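Local coordinates for protein glycerol-3-phosphate dehydrogenase [NAD(P)+] (Coxiella burnetii, PDB 3K96) that probably catalyses the NAD(P)H-dependent reduction of dihydroxyacetone phosphate to sn-glycerol 3-phosphate, the key precursor for phospholipid synthesis, at residues A45-L48 with A49-Q53; N234-A237 with A238-R242; Q313-A316 with L317-H321; E114-T117 with R118-P121. All coordinates share one frame; numbering follows the deposited sequence.

How the contacts relate
Along the chain the order is contact 1, contact 4, contact 2, contact 3. Each is a single unbroken run closing only a turn or two of helix, so they follow in series and none nests in or crosses another. Contact 1 ends helix 39-49 just before strand 55-58, and contact 4 lies in the last turn of helix 109-119 in the same nucleotide-binding half, their centres about 26 Å apart. Contact 2 lies in the early turns of helix 233-253, against the second subunit, and contact 3 finishes helix 307-320; both belong to the C-terminal helical half. Contacts 3 and 4 come within about 10 Å at their nearest atoms, without touching.

Contact 1. Residues A45-L48 with A49-Q53; sequences ALVL and ARKGQ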
loop_
_atom_site.group_PDB
_atom_site.type_symbol
_atom_site.label_atom_id
_atom_site.label_comp_id
_atom_site.label_asym_id
_atom_site.label_seq_id
_atom_site.Cartn_x
_atom_site.Cartn_y
_atom_site.Cartn_z
ATOM N N ALA A 45 -16.097 21.385 -0.896
ATOM C CA ALA A 45 -16.739 22.702 -0.977
ATOM C C ALA A 45 -15.744 23.797 -0.644
ATOM O O ALA A 45 -15.782 24.883 -1.244
ATOM C CB ALA A 45 -17.979 22.766 -0.052
ATOM N N LEU A 46 -14.836 23.516 0.303
ATOM C CA LEU A 46 -13.810 24.478 0.679
ATOM C C LEU A 46 -12.782 24.644 -0.406
ATOM O O LEU A 46 -12.342 25.751 -0.678
ATOM C CB LEU A 46 -13.088 24.072 1.975
ATOM C CG LEU A 46 -13.862 24.220 3.268
ATOM C CD1 LEU A 46 -13.111 23.580 4.425
ATOM C CD2 LEU A 46 -14.130 25.718 3.504
ATOM N N VAL A 47 -12.340 23.536 -0.999
ATOM C CA VAL A 47 -11.362 23.628 -2.068
ATOM C C VAL A 47 -11.860 24.588 -3.154
ATOM O O VAL A 47 -11.111 25.444 -3.620
ATOM C CB VAL A 47 -11.077 22.251 -2.689
ATOM C CG1 VAL A 47 -10.348 22.398 -4.010
ATOM C CG2 VAL A 47 -10.271 21.363 -1.683
ATOM N N LEU A 48 -13.117 24.434 -3.560
ATOM C CA LEU A 48 -13.681 25.288 -4.604
ATOM C C LEU A 48 -13.969 26.711 -4.115
ATOM O O LEU A 48 -13.602 27.675 -4.774
ATOM C CB LEU A 48 -14.970 24.662 -5.168
ATOM C CG LEU A 48 -14.814 23.265 -5.796
ATOM C CD1 LEU A 48 -16.150 22.668 -6.181
ATOM C CD2 LEU A 48 -13.870 23.303 -6.985
ATOM N N ALA A 49 -14.625 26.842 -2.969
ATOM C CA ALA A 49 -15.002 28.167 -2.459
ATOM C C ALA A 49 -13.769 29.040 -2.174
ATOM O O ALA A 49 -13.786 30.262 -2.411
ATOM C CB ALA A 49 -15.949 28.051 -1.220
ATOM N N ARG A 50 -12.680 28.413 -1.724
ATOM C CA ARG A 50 -11.438 29.148 -1.473
ATOM C C ARG A 50 -10.846 29.773 -2.719
ATOM O O ARG A 50 -10.081 30.730 -2.626
ATOM C CB ARG A 50 -10.377 28.257 -0.811
ATOM C CG ARG A 50 -10.632 28.019 0.668
ATOM C CD ARG A 50 -9.818 26.834 1.163
ATOM N NE ARG A 50 -10.023 26.566 2.579
ATOM C CZ ARG A 50 -9.547 25.492 3.206
ATOM N NH1 ARG A 50 -8.859 24.576 2.527
ATOM N NH2 ARG A 50 -9.763 25.326 4.505
ATOM N N LYS A 51 -11.154 29.220 -3.880
ATOM C CA LYS A 51 -10.636 29.769 -5.127
ATOM C C LYS A 51 -11.571 30.888 -5.625
ATOM O O LYS A 51 -11.316 31.511 -6.648
ATOM C CB LYS A 51 -10.477 28.647 -6.161
ATOM C CG LYS A 51 -9.542 27.495 -5.655
ATOM C CD LYS A 51 -9.955 26.124 -6.234
ATOM C CE LYS A 51 -9.376 25.809 -7.555
ATOM N NZ LYS A 51 -7.992 25.365 -7.409
ATOM N N GLY A 52 -12.646 31.141 -4.887
ATOM C CA GLY A 52 -13.575 32.219 -5.232
ATOM C C GLY A 52 -14.813 31.750 -5.976
ATOM O O GLY A 52 -15.698 32.551 -6.268
ATOM N N GLN A 53 -14.886 30.454 -6.284
ATOM C CA GLN A 53 -16.061 29.904 -6.948
ATOM C C GLN A 53 -17.240 29.906 -5.985
ATOM O O GLN A 53 -17.078 29.693 -4.780
ATOM C CB GLN A 53 -15.783 28.473 -7.420
ATOM C CG GLN A 53 -14.641 28.363 -8.420
ATOM C CD GLN A 53 -14.197 26.930 -8.631
ATOM O OE1 GLN A 53 -15.010 26.001 -8.563
ATOM N NE2 GLN A 53 -12.891 26.736 -8.872
#
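The guanidinium of Arg50 lies flat across Leu46: Leu46 CB sits 3.9 Å above its plane, over the centre, and on that same side chain CD1 comes to 3.8 Å from Arg50 NH2. The extended arginine chain (chi3 180°) reaches back one turn and lays the guanidinium face on Leu46. The amide of Gln53 meets Leu48 with its oxygen side, OE1 standing 3.3 Å from Leu48 CD2.

Under the side chains, helix 39-49 runs out. It follows what looks like the glycine-rich turn of the Rossmann-type half, and its Leu48 and Ala49 pack on Val55 of strand 55-58. Ala49 N and Arg50 N each donate to the carbonyl four residues back, Arg50 N reaching Leu46 O at 2.9 Å. Lys51 N then shortens the step, reaching Leu48 O at 3.0 Å from above the carbonyl plane. At Gly52 phi turns positive (99°). Gly52 N bonds to Ala49 O, and Gln53 N makes a weak bond of 3.4 Å to Leu48 O, completing a Schellman motif that sends the chain toward strand 55-58. Chemically, the carbonyls of Ala45, Leu46, Leu48 and Ala49 are spent on the turn itself, while the flat polar groups rest on leucine carbons and Arg50 NH2 and Gln53 NE2 give their hydrogen bonds to backbone oxygens elsewhere, Ala169 O and Arg192 O.

Contact 2. Residues N234-A237 with A238-R242; sequences NARA and ALITR
Ile240 lies alongside Arg236, one turn earlier, and its chain can be followed outward. CB stands 3.7 Å from Arg236 O. CG1, set beside the backbone N by a chi1 of -71°, comes closer to that oxygen, at 3.4 Å, and CD1 ends 4.1 Å from Arg236 CG, so the two side chains run together, pointing the same way. One residue earlier the same pattern recurs, Leu239 CG lying 3.3 Å from Ala235 O.

Beneath them is regular alpha-helix, with Ala238, Leu239, Ile240 and Thr241 all donating N-H to the carbonyl four residues back. At the last of these the oxygen is gripped twice. Ala237 O receives Thr241 N at 2.9 Å and Thr241 OG1, also at 2.9 Å, from opposite faces of its plane. A chi1 of -60° turns the hydroxyl back to that carbonyl, so a buried threonine meets its need for a polar partner within its own helix.

Arg236 has its charged end in a salt bridge with Asp227, while Asn234 bonds through OD1 to Leu164 N and through ND2 to Thr174 OG1, both of the second subunit. Ala237 and Thr241 also pack on Gly268 of that subunit. On other sides of helix 233-253, Leu239 packs on helices 206-228 and 341-349, and Ile240 lies between Thr223 of helix 206-228 and Leu270 and Cys274 of helix 264-275.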
loop_
_atom_site.group_PDB
_atom_site.type_symbol
_atom_site.label_atom_id
_atom_site.label_comp_id
_atom_site.label_asym_id
_atom_site.label_seq_id
_atom_site.Cartn_x
_atom_site.Cartn_y
_atom_site.Cartn_z
ATOM N N ASN A 234 3.358 -7.322 8.809
ATOM C CA ASN A 234 3.601 -8.246 7.700
ATOM C C ASN A 234 2.274 -8.833 7.236
ATOM O O ASN A 234 1.993 -8.887 6.025
ATOM C CB ASN A 234 4.544 -9.408 8.101
ATOM C CG ASN A 234 5.989 -8.964 8.344
ATOM O OD1 ASN A 234 6.403 -7.848 7.951
ATOM N ND2 ASN A 234 6.777 -9.843 8.983
ATOM N N ALA A 235 1.469 -9.294 8.194
ATOM C CA ALA A 235 0.165 -9.880 7.882
ATOM C C ALA A 235 -0.765 -8.824 7.224
ATOM O O ALA A 235 -1.517 -9.135 6.299
ATOM C CB ALA A 235 -0.484 -10.470 9.130
ATOM N N ARG A 236 -0.689 -7.591 7.682
ATOM C CA ARG A 236 -1.523 -6.546 7.097
ATOM C C ARG A 236 -1.135 -6.333 5.647
ATOM O O ARG A 236 -1.995 -6.222 4.808
ATOM C CB ARG A 236 -1.421 -5.243 7.881
ATOM C CG ARG A 236 -2.269 -4.116 7.292
ATOM C CD ARG A 236 -2.301 -2.917 8.172
ATOM N NE ARG A 236 -1.004 -2.284 8.285
ATOM C CZ ARG A 236 -0.745 -1.235 9.064
ATOM N NH1 ARG A 236 -1.698 -0.709 9.809
ATOM N NH2 ARG A 236 0.470 -0.707 9.091
ATOM N N ALA A 237 0.159 -6.312 5.341
ATOM C CA ALA A 237 0.615 -6.091 3.967
ATOM C C ALA A 237 0.175 -7.241 3.075
ATOM O O ALA A 237 -0.232 -7.035 1.941
ATOM C CB ALA A 237 2.152 -5.918 3.914
ATOM N N ALA A 238 0.252 -8.460 3.595
ATOM C CA ALA A 238 -0.180 -9.635 2.844
ATOM C C ALA A 238 -1.698 -9.541 2.535
ATOM O O ALA A 238 -2.142 -9.895 1.445
ATOM C CB ALA A 238 0.133 -10.903 3.621
ATOM N N LEU A 239 -2.485 -9.092 3.504
ATOM C CA LEU A 239 -3.933 -8.917 3.308
ATOM C C LEU A 239 -4.239 -7.773 2.330
ATOM O O LEU A 239 -5.181 -7.866 1.543
ATOM C CB LEU A 239 -4.650 -8.668 4.640
ATOM C CG LEU A 239 -4.658 -9.879 5.605
ATOM C CD1 LEU A 239 -5.160 -9.515 7.008
ATOM C CD2 LEU A 239 -5.491 -10.981 5.018
ATOM N N ILE A 240 -3.459 -6.702 2.366
ATOM C CA ILE A 240 -3.662 -5.614 1.389
ATOM C C ILE A 240 -3.381 -6.165 -0.025
ATOM O O ILE A 240 -4.131 -5.926 -0.979
ATOM C CB ILE A 240 -2.770 -4.394 1.715
ATOM C CG1 ILE A 240 -3.290 -3.700 2.986
ATOM C CG2 ILE A 240 -2.756 -3.418 0.551
ATOM C CD1 ILE A 240 -2.354 -2.542 3.561
ATOM N N THR A 241 -2.316 -6.955 -0.144
ATOM C CA THR A 241 -1.964 -7.536 -1.412
ATOM C C THR A 241 -3.109 -8.431 -1.900
ATOM O O THR A 241 -3.503 -8.354 -3.061
ATOM C CB THR A 241 -0.654 -8.320 -1.309
ATOM O OG1 THR A 241 0.398 -7.441 -0.888
ATOM C CG2 THR A 241 -0.296 -8.936 -2.636
ATOM N N ARG A 242 -3.648 -9.277 -1.028
ATOM C CA ARG A 242 -4.765 -10.144 -1.433
ATOM C C ARG A 242 -5.998 -9.328 -1.746
ATOM O O ARG A 242 -6.770 -9.667 -2.628
ATOM C CB ARG A 242 -5.128 -11.166 -0.365
ATOM C CG ARG A 242 -4.099 -12.242 -0.169
ATOM C CD ARG A 242 -4.785 -13.478 0.379
ATOM N NE ARG A 242 -5.769 -13.983 -0.592
ATOM C CZ ARG A 242 -6.610 -14.986 -0.355
ATOM N NH1 ARG A 242 -7.468 -15.359 -1.302
ATOM N NH2 ARG A 242 -6.606 -15.613 0.828
#

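Contact 3. Residues Q313-A316 with L317-H321; sequences QVHA and LAQKH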
loop_
_atom_site.group_PDB
_atom_site.type_symbol
_atom_site.label_atom_id
_atom_site.label_comp_id
_atom_site.label_asym_id
_atom_site.label_seq_id
_atom_site.Cartn_x
_atom_site.Cartn_y
_atom_site.Cartn_z
ATOM N N GLN A 313 -23.474 -5.109 0.012
ATOM C CA GLN A 313 -23.822 -4.864 -1.403
ATOM C C GLN A 313 -22.879 -5.587 -2.354
ATOM O O GLN A 313 -23.318 -6.193 -3.336
ATOM C CB GLN A 313 -23.844 -3.365 -1.731
ATOM C CG GLN A 313 -24.863 -2.564 -0.946
ATOM C CD GLN A 313 -26.284 -3.006 -1.205
ATOM O OE1 GLN A 313 -26.689 -3.239 -2.342
ATOM N NE2 GLN A 313 -27.053 -3.119 -0.147
ATOM N N VAL A 314 -21.587 -5.547 -2.051
ATOM C CA VAL A 314 -20.605 -6.190 -2.891
ATOM C C VAL A 314 -20.733 -7.697 -2.801
ATOM O O VAL A 314 -20.618 -8.388 -3.817
ATOM C CB VAL A 314 -19.170 -5.718 -2.564
ATOM C CG1 VAL A 314 -18.140 -6.566 -3.283
ATOM C CG2 VAL A 314 -19.023 -4.253 -2.933
ATOM N N HIS A 315 -21.003 -8.206 -1.608
ATOM C CA HIS A 315 -21.181 -9.660 -1.429
ATOM C C HIS A 315 -22.332 -10.133 -2.318
ATOM O O HIS A 315 -22.199 -11.125 -3.024
ATOM C CB HIS A 315 -21.464 -10.014 0.025
ATOM C CG HIS A 315 -21.609 -11.489 0.273
ATOM N ND1 HIS A 315 -22.831 -12.098 0.471
ATOM C CD2 HIS A 315 -20.686 -12.471 0.357
ATOM C CE1 HIS A 315 -22.651 -13.394 0.667
ATOM N NE2 HIS A 315 -21.356 -13.645 0.598
ATOM N N ALA A 316 -23.445 -9.404 -2.310
ATOM C CA ALA A 316 -24.583 -9.777 -3.141
ATOM C C ALA A 316 -24.206 -9.726 -4.618
ATOM O O ALA A 316 -24.587 -10.597 -5.387
ATOM C CB ALA A 316 -25.807 -8.873 -2.854
ATOM N N LEU A 317 -23.445 -8.711 -5.016
ATOM C CA LEU A 317 -23.042 -8.576 -6.408
ATOM C C LEU A 317 -22.090 -9.708 -6.801
ATOM O O LEU A 317 -22.227 -10.292 -7.871
ATOM C CB LEU A 317 -22.373 -7.225 -6.659
ATOM C CG LEU A 317 -22.003 -6.944 -8.103
ATOM C CD1 LEU A 317 -23.279 -6.686 -8.912
ATOM C CD2 LEU A 317 -21.060 -5.763 -8.204
ATOM N N ALA A 318 -21.132 -10.012 -5.941
ATOM C CA ALA A 318 -20.177 -11.089 -6.213
ATOM C C ALA A 318 -20.911 -12.406 -6.405
ATOM O O ALA A 318 -20.608 -13.185 -7.311
ATOM C CB ALA A 318 -19.162 -11.204 -5.091
ATOM N N GLN A 319 -21.892 -12.669 -5.559
ATOM C CA GLN A 319 -22.631 -13.899 -5.710
ATOM C C GLN A 319 -23.520 -13.922 -6.941
ATOM O O GLN A 319 -23.659 -14.964 -7.556
ATOM C CB GLN A 319 -23.428 -14.214 -4.471
ATOM C CG GLN A 319 -22.541 -14.709 -3.363
ATOM C CD GLN A 319 -23.318 -15.490 -2.340
ATOM O OE1 GLN A 319 -24.484 -15.185 -2.050
ATOM N NE2 GLN A 319 -22.687 -16.516 -1.790
ATOM N N LYS A 320 -24.100 -12.782 -7.322
ATOM C CA LYS A 320 -24.948 -12.762 -8.504
ATOM C C LYS A 320 -24.154 -13.159 -9.736
ATOM O O LYS A 320 -24.635 -13.906 -10.579
ATOM C CB LYS A 320 -25.544 -11.385 -8.744
ATOM C CG LYS A 320 -26.538 -11.367 -9.913
ATOM C CD LYS A 320 -26.940 -9.940 -10.311
ATOM C CE LYS A 320 -27.616 -9.191 -9.174
ATOM N NZ LYS A 320 -27.914 -7.775 -9.544
ATOM N N HIS A 321 -22.923 -12.681 -9.822
ATOM C CA HIS A 321 -22.079 -12.936 -10.972
ATOM C C HIS A 321 -20.997 -14.002 -10.742
ATOM O O HIS A 321 -20.045 -14.104 -11.514
ATOM C CB HIS A 321 -21.437 -11.617 -11.384
ATOM C CG HIS A 321 -22.429 -10.551 -11.738
ATOM N ND1 HIS A 321 -22.998 -10.452 -12.990
ATOM C CD2 HIS A 321 -22.948 -9.536 -11.010
ATOM C CE1 HIS A 321 -23.824 -9.422 -13.017
ATOM N NE2 HIS A 321 -23.812 -8.844 -11.831
#
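From Gln313 to Lys320 the backbone is alpha-helical, and four bonds in succession link residues 313-316 to 317-320, each N-H going to the carbonyl four back. Ala318 N to Val314 O is the shortest, 2.7 Å, with an N-H...O angle of 166°. The other three are longer, as in Gln319 N to His315 O at 3.0 Å. His321 is the first residue to leave helical angles, although its N still bonds to Leu317 O at 3.2 Å; its ring meets Phe254 edge-to-face.

The side-chain contact is His315 with Gln319, one turn on. A chi1 of -178° puts His315 CG opposite the backbone N, and the CE1-NE2 end of the ring comes back to Gln319. Gln319 CG covers the rim of one face, 4.2 Å from the ring plane, and the amide passes beyond the ring edge, its CD 3.7 Å from His315 CE1. Amide and ring planes are 34° apart and the side chains cross obliquely, so this is van der Waals contact at the rim of the imidazole and not a stack. Ala316 O meanwhile accepts Lys320 N.

Leu317 and Val314 both pack on Leu136, a loop residue. Helix 326-336 lies alongside: His315 stacks on His332 and meets Phe329 at a steep angle, and Ala318 and Gln319 touch the same phenylalanine. Val314 also reaches Ser214 and Ile218, so in the C-terminal helical half helix 307-320 packs on both 326-336 and 206-228.

Contact 4. Residues E114-T117 with R118-P121; sequences EVIT and RMKP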
loop_
_atom_site.group_PDB
_atom_site.type_symbol
_atom_site.label_atom_id
_atom_site.label_comp_id
_atom_site.label_asym_id
_atom_site.label_seq_id
_atom_site.Cartn_x
_atom_site.Cartn_y
_atom_site.Cartn_z
ATOM N N GLU A 114 -31.658 7.370 -2.378
ATOM C CA GLU A 114 -32.625 8.344 -1.875
ATOM C C GLU A 114 -32.447 9.732 -2.487
ATOM O O GLU A 114 -33.419 10.377 -2.891
ATOM C CB GLU A 114 -32.560 8.452 -0.344
ATOM C CG GLU A 114 -33.201 7.287 0.451
ATOM C CD GLU A 114 -32.385 5.998 0.474
ATOM O OE1 GLU A 114 -31.187 5.989 0.082
ATOM O OE2 GLU A 114 -32.955 4.983 0.920
ATOM N N VAL A 115 -31.202 10.187 -2.547
ATOM C CA VAL A 115 -30.882 11.499 -3.080
ATOM C C VAL A 115 -31.203 11.549 -4.587
ATOM O O VAL A 115 -31.818 12.501 -5.058
ATOM C CB VAL A 115 -29.413 11.877 -2.857
ATOM C CG1 VAL A 115 -29.141 13.245 -3.456
ATOM C CG2 VAL A 115 -29.101 11.869 -1.371
ATOM N N ILE A 116 -30.793 10.527 -5.337
ATOM C CA ILE A 116 -31.081 10.487 -6.769
ATOM C C ILE A 116 -32.603 10.530 -7.005
ATOM O O ILE A 116 -33.079 11.265 -7.847
ATOM C CB ILE A 116 -30.464 9.249 -7.425
ATOM C CG1 ILE A 116 -28.922 9.390 -7.496
ATOM C CG2 ILE A 116 -31.010 9.034 -8.835
ATOM C CD1 ILE A 116 -28.416 10.640 -8.264
ATOM N N THR A 117 -33.354 9.764 -6.216
ATOM C CA THR A 117 -34.789 9.729 -6.343
ATOM C C THR A 117 -35.390 11.145 -6.199
ATOM O O THR A 117 -36.227 11.571 -6.999
ATOM C CB THR A 117 -35.411 8.765 -5.318
ATOM O OG1 THR A 117 -34.996 7.412 -5.593
ATOM C CG2 THR A 117 -36.942 8.829 -5.374
ATOM N N ARG A 118 -34.926 11.861 -5.186
ATOM C CA ARG A 118 -35.390 13.200 -4.877
ATOM C C ARG A 118 -34.949 14.245 -5.894
ATOM O O ARG A 118 -35.541 15.327 -5.986
ATOM C CB ARG A 118 -34.953 13.552 -3.465
ATOM C CG ARG A 118 -35.742 12.729 -2.481
ATOM C CD ARG A 118 -35.189 12.664 -1.074
ATOM N NE ARG A 118 -36.137 11.930 -0.217
ATOM C CZ ARG A 118 -36.355 10.610 -0.268
ATOM N NH1 ARG A 118 -35.714 9.828 -1.153
ATOM N NH2 ARG A 118 -37.248 10.065 0.554
ATOM N N MET A 119 -33.934 13.919 -6.678
ATOM C CA MET A 119 -33.494 14.826 -7.704
ATOM C C MET A 119 -34.328 14.707 -8.971
ATOM O O MET A 119 -34.226 15.573 -9.823
ATOM C CB MET A 119 -32.041 14.567 -8.063
ATOM C CG MET A 119 -31.097 14.869 -6.926
ATOM S SD MET A 119 -29.400 14.321 -7.210
ATOM C CE MET A 119 -28.933 15.280 -8.648
ATOM N N LYS A 120 -35.137 13.653 -9.112
ATOM C CA LYS A 120 -35.881 13.461 -10.376
ATOM C C LYS A 120 -36.652 14.679 -10.889
ATOM O O LYS A 120 -36.529 15.009 -12.050
ATOM C CB LYS A 120 -36.781 12.224 -10.356
ATOM C CG LYS A 120 -35.971 10.930 -10.433
ATOM C CD LYS A 120 -36.823 9.700 -10.388
ATOM C CE LYS A 120 -35.980 8.451 -10.574
ATOM N NZ LYS A 120 -36.832 7.256 -10.642
ATOM N N PRO A 121 -37.426 15.351 -10.029
ATOM C CA PRO A 121 -38.179 16.500 -10.528
ATOM C C PRO A 121 -37.344 17.739 -10.704
ATOM O O PRO A 121 -37.873 18.755 -11.106
ATOM C CB PRO A 121 -39.200 16.770 -9.420
ATOM C CG PRO A 121 -39.130 15.601 -8.502
ATOM C CD PRO A 121 -37.796 14.996 -8.660
#
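Arg118 turns back on Glu114 and holds its carbonyl oxygen twice. Arg118 N reaches Glu114 O at 3.1 Å, the usual helical bond, and Arg118 NH1 reaches it at 2.9 Å from the opposite face of the carbonyl plane. The second bond is fairly straight (158°), and the oxygen lies at the edge of the guanidinium, close to its plane. The arginine gets there by staying extended from CG to NE and then bending at the CD-NE bond, where chi4 is 72°. On the inward side of the turn, Met119 SD is 3.9 Å from Val115 CG1 and 4.0 Å from Ile116 CD1, so the sulfur touches branches of two side chains of the preceding turn.

Here, in the C-terminal part of helix 109-119 of the beta-alpha-beta unit 102-105, 109-119, 128-131, within the Rossmann-type nucleotide-binding half, the bonding shifts from four-residue to three-residue steps. Met119 N goes to Ile116 O at 3.0 Å, adding only a weak bond to Val115 O, and Lys120 N donates to Thr117 O at 3.2 Å. Both shorter-step donors sit above their carbonyl planes, off the lone pairs, in the manner of a 3-10 turn.

Further out, the helix is backed by the sheet: Met119 rests on Ile103 and Ile105 of strand 102-105 and on Leu35 of strand 32-35, which Val115 also touches. Ile116 turns to Val147 and Leu151 of helix 143-151, where Lys120 makes a salt bridge with Glu150. Thr117 OG1 bonds to His113 O.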